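Long-range contact in water stress and hypersensitive response domain-containing protein (Archaeoglobus fulgidus DSM 4304, PDB 3BUT), which is of unknown function but carries a water stress and hypersensitive response domain of the late embryogenesis abundant (LEA_2) family and possibly binds lipid: residues Y39-I43 / K70-L75. The protein carries 4 engineered substitutions. Sequence-based numbering, arbitrary orientation. Where two conformers were deposited one is given.
Sequences YHYTI and KFSLRL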
loop_
_atom_site.group_PDB
_atom_site.type_symbol
_atom_site.label_atom_id
_atom_site.label_comp_id
_atom_site.label_asym_id
_atom_site.label_seq_id
_atom_site.Cartn_x
_atom_site.Cartn_y
_atom_site.Cartn_z
ATOM N N TYR A 39 21.092 -11.711 12.751
ATOM C CA TYR A 39 20.545 -12.086 11.454
ATOM C C TYR A 39 20.531 -10.901 10.512
ATOM O O TYR A 39 20.339 -9.762 10.933
ATOM C CB TYR A 39 19.126 -12.656 11.601
ATOM C CG TYR A 39 18.149 -11.731 12.324
ATOM C CD1 TYR A 39 18.105 -11.678 13.718
ATOM C CD2 TYR A 39 17.263 -10.924 11.609
ATOM C CE1 TYR A 39 17.222 -10.831 14.381
ATOM C CE2 TYR A 39 16.372 -10.075 12.264
ATOM C CZ TYR A 39 16.352 -10.042 13.646
ATOM O OH TYR A 39 15.481 -9.201 14.303
ATOM N N HIS A 40 20.741 -11.187 9.235
ATOM C CA HIS A 40 20.513 -10.220 8.176
ATOM C C HIS A 40 19.174 -10.526 7.517
ATOM O O HIS A 40 18.807 -11.693 7.345
ATOM C CB HIS A 40 21.639 -10.267 7.145
ATOM C CG HIS A 40 21.578 -9.160 6.138
ATOM N ND1 HIS A 40 22.316 -8.001 6.261
ATOM C CD2 HIS A 40 20.857 -9.028 5.000
ATOM C CE1 HIS A 40 22.055 -7.205 5.239
ATOM N NE2 HIS A 40 21.169 -7.803 4.462
ATOM N N TYR A 41 18.434 -9.481 7.159
ATOM C CA TYR A 41 17.179 -9.674 6.440
ATOM C C TYR A 41 17.053 -8.776 5.237
ATOM O O TYR A 41 17.585 -7.668 5.224
ATOM C CB TYR A 41 15.967 -9.516 7.366
ATOM C CG TYR A 41 15.800 -8.141 7.955
ATOM C CD1 TYR A 41 16.467 -7.776 9.119
ATOM C CD2 TYR A 41 14.963 -7.203 7.355
ATOM C CE1 TYR A 41 16.318 -6.514 9.661
ATOM C CE2 TYR A 41 14.808 -5.939 7.891
ATOM C CZ TYR A 41 15.486 -5.602 9.043
ATOM O OH TYR A 41 15.333 -4.343 9.577
ATOM N N THR A 42 16.367 -9.278 4.212
ATOM C CA THR A 42 16.006 -8.489 3.032
ATOM C C THR A 42 14.562 -8.755 2.644
ATOM O O THR A 42 14.078 -9.881 2.761
ATOM C CB THR A 42 16.909 -8.765 1.774
ATOM O OG1 THR A 42 16.781 -10.129 1.355
ATOM C CG2 THR A 42 18.369 -8.457 2.032
ATOM N N ILE A 43 13.869 -7.712 2.197
ATOM C CA ILE A 43 12.561 -7.868 1.564
ATOM C C ILE A 43 12.576 -7.176 0.201
ATOM O O ILE A 43 12.841 -5.981 0.110
ATOM C CB ILE A 43 11.406 -7.314 2.430
ATOM C CG1 ILE A 43 11.358 -8.028 3.794
ATOM C CG2 ILE A 43 10.067 -7.469 1.696
ATOM C CD1 ILE A 43 10.356 -7.451 4.772
ATOM N N LYS A 70 12.884 -14.850 17.605
ATOM C CA LYS A 70 12.144 -13.701 17.079
ATOM C C LYS A 70 12.998 -12.907 16.087
ATOM O O LYS A 70 14.114 -12.471 16.408
ATOM C CB LYS A 70 11.668 -12.800 18.234
ATOM C CG LYS A 70 11.182 -11.404 17.833
ATOM C CD LYS A 70 11.047 -10.497 19.055
ATOM C CE LYS A 70 11.396 -9.042 18.733
ATOM N NZ LYS A 70 10.316 -8.297 18.015
ATOM N N PHE A 71 12.461 -12.729 14.885
ATOM C CA PHE A 71 13.096 -11.950 13.833
ATOM C C PHE A 71 12.231 -10.724 13.521
ATOM O O PHE A 71 11.082 -10.845 13.093
ATOM C CB PHE A 71 13.320 -12.813 12.582
ATOM C CG PHE A 71 14.134 -14.059 12.837
ATOM C CD1 PHE A 71 15.523 -14.006 12.868
ATOM C CD2 PHE A 71 13.510 -15.283 13.043
ATOM C CE1 PHE A 71 16.283 -15.149 13.113
ATOM C CE2 PHE A 71 14.255 -16.428 13.288
ATOM C CZ PHE A 71 15.647 -16.363 13.316
ATOM N N SER A 72 12.784 -9.545 13.776
ATOM C CA SER A 72 12.095 -8.295 13.527
ATOM C C SER A 72 12.515 -7.759 12.170
ATOM O O SER A 72 13.665 -7.373 11.977
ATOM C CB SER A 72 12.428 -7.287 14.628
ATOM O OG SER A 72 11.803 -6.041 14.383
ATOM N N LEU A 73 11.578 -7.745 11.231
ATOM C CA LEU A 73 11.855 -7.293 9.878
ATOM C C LEU A 73 11.217 -5.936 9.677
ATOM O O LEU A 73 9.994 -5.828 9.628
ATOM C CB LEU A 73 11.308 -8.292 8.857
ATOM C CG LEU A 73 11.410 -9.790 9.168
ATOM C CD1 LEU A 73 10.593 -10.594 8.176
ATOM C CD2 LEU A 73 12.851 -10.270 9.181
ATOM N N ARG A 74 12.046 -4.902 9.563
ATOM C CA ARG A 74 11.554 -3.532 9.454
ATOM C C ARG A 74 11.645 -2.986 8.035
ATOM O O ARG A 74 12.659 -3.142 7.363
ATOM C CB ARG A 74 12.285 -2.606 10.427
ATOM C CG ARG A 74 12.012 -2.906 11.899
ATOM C CD ARG A 74 12.960 -2.133 12.807
ATOM N NE ARG A 74 13.077 -2.753 14.126
ATOM C CZ ARG A 74 13.925 -3.735 14.429
ATOM N NH1 ARG A 74 13.947 -4.231 15.659
ATOM N NH2 ARG A 74 14.746 -4.232 13.508
ATOM N N LEU A 75 10.571 -2.336 7.600
ATOM C CA LEU A 75 10.505 -1.725 6.280
ATOM C C LEU A 75 10.473 -0.209 6.391
ATOM O O LEU A 75 9.541 0.360 6.962
ATOM C CB LEU A 75 9.267 -2.200 5.513
ATOM C CG LEU A 75 9.077 -3.679 5.192
ATOM C CD1 LEU A 75 8.243 -4.349 6.253
ATOM C CD2 LEU A 75 8.382 -3.791 3.860
HETATM O O HOH W 1 15.116 -9.416 17.416
#
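Y39 and Y41, the two residues most covered here, reach from strand 39-43 to the backbone of strand 70-75. The strand axes approach to 7.8 Å and cross at -41°, and the nearest CA pair, Y41 and L73, is still 6.8 Å apart, too far for direct strand pairing, as for strands of two facing sheets; the tyrosine hydroxyls cross the gap and accept hydrogen bonds from backbone amides of 70-75. S72 N donates to Y39 OH at 2.8 Å with an N-H...O angle of 161°, whereas R74 N to Y41 OH, at 3.3 Å and 153°, is a weak bond. Water 1 lies 3.1 Å from Y39 OH and gives a weak 3.4 Å bond to K70 O. The S72 hydroxyl turns to E19 on strand 17-27.

Both rings also have a packed face. F71 presents its edge to Y39 in a T-shaped pair, with centroids 4.9 Å apart and planes at 84°, while L73 CA makes a CH-pi contact 4.0 Å from the Y41 centroid. Farther along, I43 CD1 meets L75 CG at 4.0 Å, beside V98 and I20. The contact thus bridges the four-stranded and three-stranded antiparallel sheets, as expected of the Ig-like E-set beta-sandwich of LEA_2 domains.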